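Local coordinates for protein (S)-ureidoglycine--glyoxylate transaminase (Bacillus subtilis, PDB 3ISL) that catalyses the pyridoxal-phosphate-dependent transamination between (S)-ureidoglycine and glyoxylate, giving oxalurate and glycine in purine catabolism, at residues H297-L302 and S318-V323. Numbering follows the deposited sequence.
Sequences HHEAAL and SCKMPV
Glu299, on a helical turn, faces an irregular segment at Pro322, and the CA atoms of these two residues are 6.4 Å apart. The helix reaches across through this one side chain. Glu299 leaves the helix with CG beside its carbonyl carbon (chi1 167°) and stays extended beyond CG, which carries the carboxylate to the loop. Lys320 comes from the opposite direction. Its last methylenes run past OE2, and a bend at chi4 (-70°) brings NZ onto it. Lys320 NZ donates to Glu299 OE2 in a salt bridge; the modelled 2.5 Å is very short and its exact length doubtful. With Met321 O, Val324 O and Thr325 OG1, four acceptors lie round NZ, so its three N-H bonds must be shared among them. One water donates to Glu299 OE2 and to Lys320 O, each at 2.8 Å. The other oxygen, Glu299 OE1, packs on Pro322, 3.5 Å from its CB. Pro322 O lies alongside the Glu299 chain, nearest CD (3.3 Å); it and OE2 are both acceptors and make no bond. The positive charge of Lys320 probably favours an ionised carboxylate. This is structural packing in a class-V aminotransferase, joining helix 288-308 to the loop before strand 324-328. On that loop, the Met321 side chain is about 7 Å from the bound pyridoxal phosphate. His298 and Leu302 of the same helix pack on helix 373-389, and Ala301 on helix 398-408.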
ATOM      1  N   HIS A 297      -7.460  22.599 -21.578  1.00 17.72           N
ATOM      2  CA  HIS A 297      -7.155  22.676 -22.998  1.00 18.61           C
ATOM      3  C   HIS A 297      -7.458  21.303 -23.717  1.00 19.92           C
ATOM      4  O   HIS A 297      -8.179  21.228 -24.760  1.00 18.22           O
ATOM      5  CB  HIS A 297      -5.677  23.102 -23.130  1.00 19.65           C
ATOM      6  CG  HIS A 297      -5.213  23.240 -24.547  1.00 22.19           C
ATOM      7  ND1 HIS A 297      -4.013  22.727 -24.994  1.00 22.23           N
ATOM      8  CD2 HIS A 297      -5.782  23.855 -25.618  1.00 22.95           C
ATOM      9  CE1 HIS A 297      -3.865  23.016 -26.271  1.00 20.67           C
ATOM     10  NE2 HIS A 297      -4.940  23.659 -26.682  1.00 20.22           N
ATOM     11  N   HIS A 298      -6.915  20.202 -23.157  1.00 18.28           N
ATOM     12  CA  HIS A 298      -7.088  18.898 -23.781  1.00 18.79           C
ATOM     13  C   HIS A 298      -8.530  18.416 -23.689  1.00 18.72           C
ATOM     14  O   HIS A 298      -9.028  17.725 -24.597  1.00 19.54           O
ATOM     15  CB  HIS A 298      -6.053  17.868 -23.301  1.00 16.92           C
ATOM     16  CG  HIS A 298      -4.655  18.285 -23.629  1.00 20.05           C
ATOM     17  ND1 HIS A 298      -4.155  18.309 -24.916  1.00 18.46           N
ATOM     18  CD2 HIS A 298      -3.678  18.787 -22.844  1.00 20.98           C
ATOM     19  CE1 HIS A 298      -2.919  18.775 -24.895  1.00 16.76           C
ATOM     20  NE2 HIS A 298      -2.607  19.063 -23.651  1.00 20.70           N
ATOM     21  N   GLU A 299      -9.206  18.809 -22.617  1.00 18.06           N
ATOM     22  CA  GLU A 299     -10.598  18.496 -22.490  1.00 16.58           C
ATOM     23  C   GLU A 299     -11.354  19.118 -23.666  1.00 16.70           C
ATOM     24  O   GLU A 299     -12.229  18.456 -24.238  1.00 15.38           O
ATOM     25  CB  GLU A 299     -11.148  18.982 -21.131  1.00 16.98           C
ATOM     26  CG  GLU A 299     -12.691  18.965 -21.079  1.00 17.98           C
ATOM     27  CD  GLU A 299     -13.261  19.692 -19.893  1.00 20.84           C
ATOM     28  OE1 GLU A 299     -12.581  20.630 -19.341  1.00 14.77           O
ATOM     29  OE2 GLU A 299     -14.393  19.268 -19.515  1.00 17.58           O
ATOM     30  N   ALA A 300     -11.006  20.362 -24.024  1.00 16.42           N
ATOM     31  CA  ALA A 300     -11.699  21.096 -25.074  1.00 19.05           C
ATOM     32  C   ALA A 300     -11.453  20.447 -26.463  1.00 19.45           C
ATOM     33  O   ALA A 300     -12.402  20.213 -27.193  1.00 19.68           O
ATOM     34  CB  ALA A 300     -11.297  22.576 -25.068  1.00 18.98           C
ATOM     35  N   ALA A 301     -10.196  20.111 -26.781  1.00 18.70           N
ATOM     36  CA  ALA A 301      -9.884  19.352 -27.970  1.00 18.03           C
ATOM     37  C   ALA A 301     -10.624  17.969 -28.069  1.00 18.89           C
ATOM     38  O   ALA A 301     -11.211  17.687 -29.108  1.00 17.26           O
ATOM     39  CB  ALA A 301      -8.348  19.170 -28.066  1.00 18.98           C
ATOM     40  N   LEU A 302     -10.558  17.112 -27.009  1.00 18.43           N
ATOM     41  CA  LEU A 302     -11.339  15.868 -26.968  1.00 18.28           C
ATOM     42  C   LEU A 302     -12.831  16.105 -27.280  1.00 19.53           C
ATOM     43  O   LEU A 302     -13.417  15.438 -28.151  1.00 20.69           O
ATOM     44  CB  LEU A 302     -11.171  15.139 -25.623  1.00 17.97           C
ATOM     45  CG  LEU A 302     -11.960  13.830 -25.476  1.00 16.70           C
ATOM     46  CD1 LEU A 302     -11.397  12.782 -26.448  1.00 18.08           C
ATOM     47  CD2 LEU A 302     -11.896  13.257 -24.065  1.00 17.12           C
ATOM     48  N   SER A 318     -23.272  21.901 -16.657  1.00 31.21           N
ATOM     49  CA  SER A 318     -22.809  22.954 -15.728  1.00 30.12           C
ATOM     50  C   SER A 318     -21.854  22.462 -14.648  1.00 29.43           C
ATOM     51  O   SER A 318     -21.090  23.236 -14.087  1.00 30.61           O
ATOM     52  CB  SER A 318     -23.981  23.708 -15.095  1.00 30.12           C
ATOM     53  OG  SER A 318     -24.770  22.826 -14.324  1.00 30.93           O
ATOM     54  N   CYS A 319     -21.862  21.179 -14.375  1.00 27.34           N
ATOM     55  CA  CYS A 319     -20.966  20.647 -13.374  1.00 27.02           C
ATOM     56  C   CYS A 319     -20.132  19.517 -14.009  1.00 25.82           C
ATOM     57  O   CYS A 319     -19.942  18.481 -13.386  1.00 26.75           O
ATOM     58  CB  CYS A 319     -21.783  20.133 -12.164  1.00 26.45           C
ATOM     59  SG  CYS A 319     -23.045  18.843 -12.648  1.00 28.64           S
ATOM     60  N   LYS A 320     -19.608  19.714 -15.221  1.00 23.63           N
ATOM     61  CA  LYS A 320     -18.848  18.665 -15.867  1.00 23.38           C
ATOM     62  C   LYS A 320     -17.439  18.586 -15.241  1.00 23.44           C
ATOM     63  O   LYS A 320     -16.716  19.558 -15.223  1.00 22.83           O
ATOM     64  CB  LYS A 320     -18.663  18.875 -17.354  1.00 23.82           C
ATOM     65  CG  LYS A 320     -17.853  17.688 -18.000  1.00 23.27           C
ATOM     66  CD  LYS A 320     -17.503  17.970 -19.514  1.00 27.14           C
ATOM     67  CE  LYS A 320     -16.621  16.853 -20.050  1.00 25.02           C
ATOM     68  NZ  LYS A 320     -15.245  16.920 -19.422  1.00 25.39           N
ATOM     69  N   MET A 321     -17.062  17.418 -14.770  1.00 23.13           N
ATOM     70  CA  MET A 321     -15.679  17.219 -14.312  1.00 23.56           C
ATOM     71  C   MET A 321     -14.692  17.429 -15.494  1.00 22.59           C
ATOM     72  O   MET A 321     -14.820  16.780 -16.525  1.00 23.08           O
ATOM     73  CB  MET A 321     -15.527  15.803 -13.738  1.00 23.54           C
ATOM     74  CG  MET A 321     -14.281  15.618 -12.857  1.00 28.26           C
ATOM     75  SD  MET A 321     -14.169  14.026 -11.939  1.00 34.76           S
ATOM     76  CE  MET A 321     -15.367  13.111 -12.748  1.00 35.15           C
ATOM     77  N   PRO A 322     -13.675  18.281 -15.340  1.00 23.48           N
ATOM     78  CA  PRO A 322     -12.850  18.597 -16.548  1.00 25.54           C
ATOM     79  C   PRO A 322     -12.062  17.368 -17.048  1.00 26.21           C
ATOM     80  O   PRO A 322     -11.949  17.174 -18.281  1.00 26.18           O
ATOM     81  CB  PRO A 322     -11.869  19.715 -16.067  1.00 23.58           C
ATOM     82  CG  PRO A 322     -12.587  20.328 -14.837  1.00 25.93           C
ATOM     83  CD  PRO A 322     -13.233  19.064 -14.162  1.00 23.64           C
ATOM     84  N   VAL A 323     -11.684  16.500 -16.114  1.00 24.37           N
ATOM     85  CA  VAL A 323     -10.782  15.367 -16.430  1.00 24.48           C
ATOM     86  C   VAL A 323     -11.455  14.054 -16.820  1.00 25.06           C
ATOM     87  O   VAL A 323     -10.774  13.050 -17.033  1.00 25.63           O
ATOM     88  CB  VAL A 323      -9.632  15.193 -15.385  1.00 23.14           C
ATOM     89  CG1 VAL A 323      -8.833  16.534 -15.257  1.00 20.97           C
ATOM     90  CG2 VAL A 323     -10.181  14.775 -13.995  1.00 23.14           C
TER
HETATM   91  O   HOH W   1     -15.651  20.805 -17.515  1.00 22.76           O